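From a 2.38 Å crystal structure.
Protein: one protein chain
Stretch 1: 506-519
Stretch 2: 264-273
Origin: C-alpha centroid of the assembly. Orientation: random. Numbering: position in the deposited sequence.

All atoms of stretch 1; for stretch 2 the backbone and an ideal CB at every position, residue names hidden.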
# COMPACT_ATOMS: atom_id res chain seq x y z
N GLN A 506 19.97 1.53 12.19
CA GLN A 506 18.61 1.41 12.76
C GLN A 506 18.17 2.59 13.62
O GLN A 506 17.14 3.21 13.34
CB GLN A 506 18.48 0.14 13.61
CG GLN A 506 18.34 -1.15 12.83
CD GLN A 506 17.62 -2.25 13.60
OE1 GLN A 506 17.93 -3.43 13.45
NE2 GLN A 506 16.63 -1.86 14.40
N ASP A 507 18.95 2.89 14.66
CA ASP A 507 18.65 4.03 15.54
C ASP A 507 19.28 5.36 15.09
O ASP A 507 19.30 6.31 15.87
CB ASP A 507 19.04 3.73 16.99
CG ASP A 507 17.95 3.02 17.77
OD1 ASP A 507 16.75 3.15 17.44
OD2 ASP A 507 18.32 2.35 18.76
N GLN A 508 19.80 5.42 13.87
CA GLN A 508 20.08 6.71 13.23
C GLN A 508 18.83 7.09 12.43
O GLN A 508 18.25 8.17 12.58
CB GLN A 508 21.30 6.61 12.31
CG GLN A 508 22.55 6.04 12.95
CD GLN A 508 23.78 6.20 12.07
OE1 GLN A 508 24.10 7.32 11.65
NE2 GLN A 508 24.46 5.09 11.77
N TRP A 509 18.42 6.16 11.58
CA TRP A 509 17.28 6.36 10.72
C TRP A 509 16.02 6.64 11.53
O TRP A 509 15.25 7.54 11.19
CB TRP A 509 17.08 5.14 9.82
CG TRP A 509 18.10 5.01 8.71
CD1 TRP A 509 18.86 6.00 8.13
CD2 TRP A 509 18.42 3.81 8.01
NE1 TRP A 509 19.66 5.48 7.14
CE2 TRP A 509 19.40 4.13 7.03
CE3 TRP A 509 17.98 2.47 8.11
CZ2 TRP A 509 19.94 3.18 6.18
CZ3 TRP A 509 18.51 1.53 7.26
CH2 TRP A 509 19.49 1.88 6.30
N GLN A 510 15.83 5.87 12.60
CA GLN A 510 14.69 6.07 13.49
C GLN A 510 14.72 7.42 14.19
O GLN A 510 13.67 8.05 14.33
CB GLN A 510 14.61 4.96 14.54
CG GLN A 510 13.94 3.71 14.04
CD GLN A 510 14.05 2.56 15.02
OE1 GLN A 510 15.11 1.93 15.15
NE2 GLN A 510 12.95 2.27 15.71
N LEU A 511 15.90 7.85 14.64
CA LEU A 511 16.03 9.19 15.23
C LEU A 511 15.59 10.25 14.23
O LEU A 511 14.83 11.15 14.58
CB LEU A 511 17.45 9.50 15.70
CG LEU A 511 17.48 10.92 16.32
CD1 LEU A 511 17.25 10.85 17.82
CD2 LEU A 511 18.73 11.69 15.97
N HIS A 512 16.06 10.15 12.99
CA HIS A 512 15.70 11.15 11.97
C HIS A 512 14.18 11.11 11.75
O HIS A 512 13.51 12.15 11.78
CB HIS A 512 16.48 10.94 10.66
CG HIS A 512 17.94 10.70 10.87
ND1 HIS A 512 18.63 11.20 11.95
CD2 HIS A 512 18.84 9.98 10.15
CE1 HIS A 512 19.89 10.81 11.88
NE2 HIS A 512 20.04 10.07 10.80
N PHE A 513 13.65 9.91 11.58
CA PHE A 513 12.21 9.70 11.42
C PHE A 513 11.38 10.29 12.55
O PHE A 513 10.50 11.11 12.30
CB PHE A 513 11.94 8.21 11.32
CG PHE A 513 10.50 7.84 11.44
CD1 PHE A 513 9.63 8.09 10.39
CD2 PHE A 513 10.01 7.24 12.58
CE1 PHE A 513 8.29 7.74 10.49
CE2 PHE A 513 8.68 6.88 12.69
CZ PHE A 513 7.82 7.13 11.64
N PHE A 514 11.67 9.87 13.78
CA PHE A 514 10.92 10.32 14.95
C PHE A 514 10.92 11.84 15.12
O PHE A 514 9.89 12.42 15.45
CB PHE A 514 11.45 9.69 16.23
CG PHE A 514 10.89 10.30 17.49
CD1 PHE A 514 9.70 9.82 18.04
CD2 PHE A 514 11.54 11.36 18.11
CE1 PHE A 514 9.19 10.37 19.19
CE2 PHE A 514 11.03 11.92 19.27
CZ PHE A 514 9.85 11.43 19.81
N LEU A 515 12.08 12.47 14.92
CA LEU A 515 12.14 13.94 14.93
C LEU A 515 11.31 14.56 13.81
O LEU A 515 10.58 15.55 14.01
CB LEU A 515 13.59 14.45 14.86
CG LEU A 515 14.49 14.20 16.09
CD1 LEU A 515 15.88 14.76 15.85
CD2 LEU A 515 13.91 14.80 17.36
N ALA A 516 11.39 13.98 12.62
CA ALA A 516 10.55 14.45 11.53
C ALA A 516 9.07 14.35 11.90
O ALA A 516 8.34 15.32 11.71
CB ALA A 516 10.85 13.68 10.26
N VAL A 517 8.64 13.23 12.47
CA VAL A 517 7.24 13.08 12.90
C VAL A 517 6.83 14.20 13.86
O VAL A 517 5.75 14.77 13.74
CB VAL A 517 6.96 11.72 13.58
CG1 VAL A 517 5.54 11.67 14.13
CG2 VAL A 517 7.19 10.56 12.61
N ALA A 518 7.69 14.52 14.82
CA ALA A 518 7.40 15.53 15.83
C ALA A 518 7.51 16.95 15.31
O ALA A 518 6.83 17.84 15.82
CB ALA A 518 8.32 15.34 17.01
N LEU A 519 8.36 17.17 14.30
CA LEU A 519 8.61 18.50 13.74
C LEU A 519 7.82 18.84 12.49
O LEU A 519 7.60 20.01 12.23
CB LEU A 519 10.10 18.70 13.46
CG LEU A 519 11.04 18.67 14.67
CD1 LEU A 519 12.46 18.98 14.23
CD2 LEU A 519 10.61 19.63 15.78
N UNK A 264 12.19 11.26 28.26
CA UNK A 264 11.24 12.33 28.01
C UNK A 264 11.88 13.47 27.20
O UNK A 264 12.92 14.01 27.59
CB UNK A 264 10.69 12.86 29.34
N UNK A 265 11.26 13.80 26.07
CA UNK A 265 11.73 14.89 25.22
C UNK A 265 10.55 15.64 24.59
O UNK A 265 9.77 15.06 23.84
CB UNK A 265 12.66 14.35 24.13
N UNK A 266 10.46 16.94 24.90
CA UNK A 266 9.56 17.88 24.19
C UNK A 266 8.10 17.40 24.12
O UNK A 266 7.46 17.44 23.06
CB UNK A 266 10.08 18.11 22.77
N UNK A 267 7.58 16.92 25.25
CA UNK A 267 6.20 16.41 25.33
C UNK A 267 6.04 14.93 25.06
O UNK A 267 4.99 14.35 25.41
CB UNK A 267 5.32 17.17 24.34
N UNK A 268 7.05 14.32 24.44
CA UNK A 268 7.07 12.90 24.12
C UNK A 268 7.93 12.10 25.10
O UNK A 268 8.83 12.64 25.75
CB UNK A 268 7.58 12.70 22.69
N UNK A 269 7.63 10.81 25.17
CA UNK A 269 8.49 9.81 25.78
C UNK A 269 8.78 8.77 24.72
O UNK A 269 7.85 8.23 24.13
CB UNK A 269 7.85 9.19 27.02
N UNK A 270 10.05 8.48 24.47
CA UNK A 270 10.42 7.39 23.58
C UNK A 270 10.81 6.18 24.42
O UNK A 270 11.57 6.31 25.36
CB UNK A 270 11.56 7.80 22.65
N UNK A 271 10.27 5.01 24.06
CA UNK A 271 10.58 3.74 24.71
C UNK A 271 11.43 2.85 23.81
O UNK A 271 11.13 2.71 22.63
CB UNK A 271 9.29 3.01 25.10
N UNK A 272 12.46 2.26 24.40
CA UNK A 272 13.41 1.39 23.70
C UNK A 272 13.75 0.18 24.54
O UNK A 272 13.40 0.11 25.71
CB UNK A 272 14.69 2.15 23.35
N UNK A 273 14.46 -0.77 23.94
CA UNK A 273 15.02 -1.90 24.69
C UNK A 273 16.25 -1.44 25.46
O UNK A 273 16.95 -0.54 25.02
CB UNK A 273 15.38 -3.06 23.76

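Stretch 2 is a hairpin end laid over helix 506-519, its strand 268-272 running nearly antiparallel to the helix at 158°, with the axes 11.8 Å apart at closest approach. That spacing leaves room for large side chains between the two backbones.

Position 264 lies out of reach of the helix, so stretch 1 sets no demand and a polar residue would serve as well as any. It is D264, whose OD1 accepts a hydrogen bond of 2.8 Å from OG1 of the residue at 269, tying the two strands of the hairpin together.

At position 265 CA-to-CB points toward the helix, yet nothing of stretch 1 comes within 5.5 Å of the ideal CB. F514, L515 and A518 offer an apolar surface farther off, which a long aliphatic or, better, a large aromatic side chain could reach. The residue is W265, chi1 t. Its indole lays one face under L515, with L515 CD2 3.5 Å from W265 CH2 in a CH-pi contact, while A518 CB sits at the ring edge, 4.0 Å from W265 CZ3. F514 meets it obliquely, F514 CE2 lying 3.7 Å from W265 CE3.

Positions 266 and 267 are the corners of a type I' turn. At 266, phi/psi of 53/45 is left-handed, favouring asparagine, aspartate or glycine; N266 fills it and makes no close contact with the helix. At 267, phi/psi of 92/-18 would jam a CB against the preceding carbonyl oxygen, which by itself calls for glycine, and G267 is there.

Position 268 is tighter. The ideal CB points toward the helix and is already 3.9 Å from F514 CZ, so the side chain must pass F514 and spread toward A518 and V517. A flat aromatic or a long aliphatic chain would suit. W268, chi1 m, turns a face to the F514 edge, with the planes at 73° and the F514 ring centroid 5.3 Å from that of the five-membered ring. Small A518 lets the indole in close: A518 CB is 3.6 Å from W268 NE1. This alanine thus touches both tryptophans.

At 269 CA-to-CB points away, and a beta-branched or polar residue would suit the strand. T269 donates the hydrogen bond to D264 already described.

Position 270 points back toward the helix, its ideal CB 4.9 Å from F514 CZ. A medium aliphatic residue such as valine, isoleucine or leucine would suit this gap. V270 puts CG2 over one face of F514, 3.5 Å from F514 CZ, making a CH-pi contact.

Position 271 is out of reach, leaving the choice free as far as stretch 1 is concerned; it is C271.

At 272 the direction is toward the helix again, but the ideal CB has no neighbour within 5.5 Å. The distant carboxylate of D507 invites a long basic side chain, lysine or arginine. K272 is bent rather than extended, with chi1 to chi3 all m and only chi4 t, and so brings NZ to D507: K272 NZ donates a 2.8 Å hydrogen bond to D507 OD1, part of a salt bridge.

Position 273 is out of reach and undemanding; A273 occupies it.

Stretch 2, residues 264-273: DWNGWTVCKA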
# COMPACT_ATOMS: atom_id res chain seq x y z
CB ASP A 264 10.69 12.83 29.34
CG ASP A 264 9.78 11.80 30.03
OD1 ASP A 264 9.58 10.68 29.51
OD2 ASP A 264 9.25 12.12 31.11
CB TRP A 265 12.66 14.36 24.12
CG TRP A 265 13.07 15.41 23.13
CD1 TRP A 265 14.09 16.33 23.25
CD2 TRP A 265 12.45 15.68 21.86
NE1 TRP A 265 14.15 17.13 22.12
CE2 TRP A 265 13.15 16.76 21.26
CE3 TRP A 265 11.37 15.11 21.17
CZ2 TRP A 265 12.80 17.27 20.01
CZ3 TRP A 265 11.02 15.62 19.93
CH2 TRP A 265 11.74 16.69 19.36
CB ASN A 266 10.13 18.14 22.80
CG ASN A 266 9.32 19.15 22.01
OD1 ASN A 266 9.13 20.28 22.46
ND2 ASN A 266 8.84 18.74 20.84
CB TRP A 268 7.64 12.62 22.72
CG TRP A 268 7.06 13.39 21.58
CD1 TRP A 268 7.32 14.68 21.25
CD2 TRP A 268 6.17 12.89 20.57
NE1 TRP A 268 6.63 15.04 20.12
CE2 TRP A 268 5.92 13.96 19.68
CE3 TRP A 268 5.54 11.67 20.35
CZ2 TRP A 268 5.06 13.83 18.58
CZ3 TRP A 268 4.70 11.54 19.25
CH2 TRP A 268 4.47 12.62 18.38
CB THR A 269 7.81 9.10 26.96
OG1 THR A 269 7.33 10.08 27.89
CG2 THR A 269 8.77 8.13 27.67
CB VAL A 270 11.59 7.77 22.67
CG1 VAL A 270 11.83 6.65 21.66
CG2 VAL A 270 11.28 9.07 21.94
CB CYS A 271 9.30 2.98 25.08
SG CYS A 271 8.24 3.93 26.19
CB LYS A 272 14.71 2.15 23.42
CG LYS A 272 14.54 3.44 22.62
CD LYS A 272 14.06 3.19 21.19
CE LYS A 272 15.18 2.67 20.30
NZ LYS A 272 14.68 2.05 19.04
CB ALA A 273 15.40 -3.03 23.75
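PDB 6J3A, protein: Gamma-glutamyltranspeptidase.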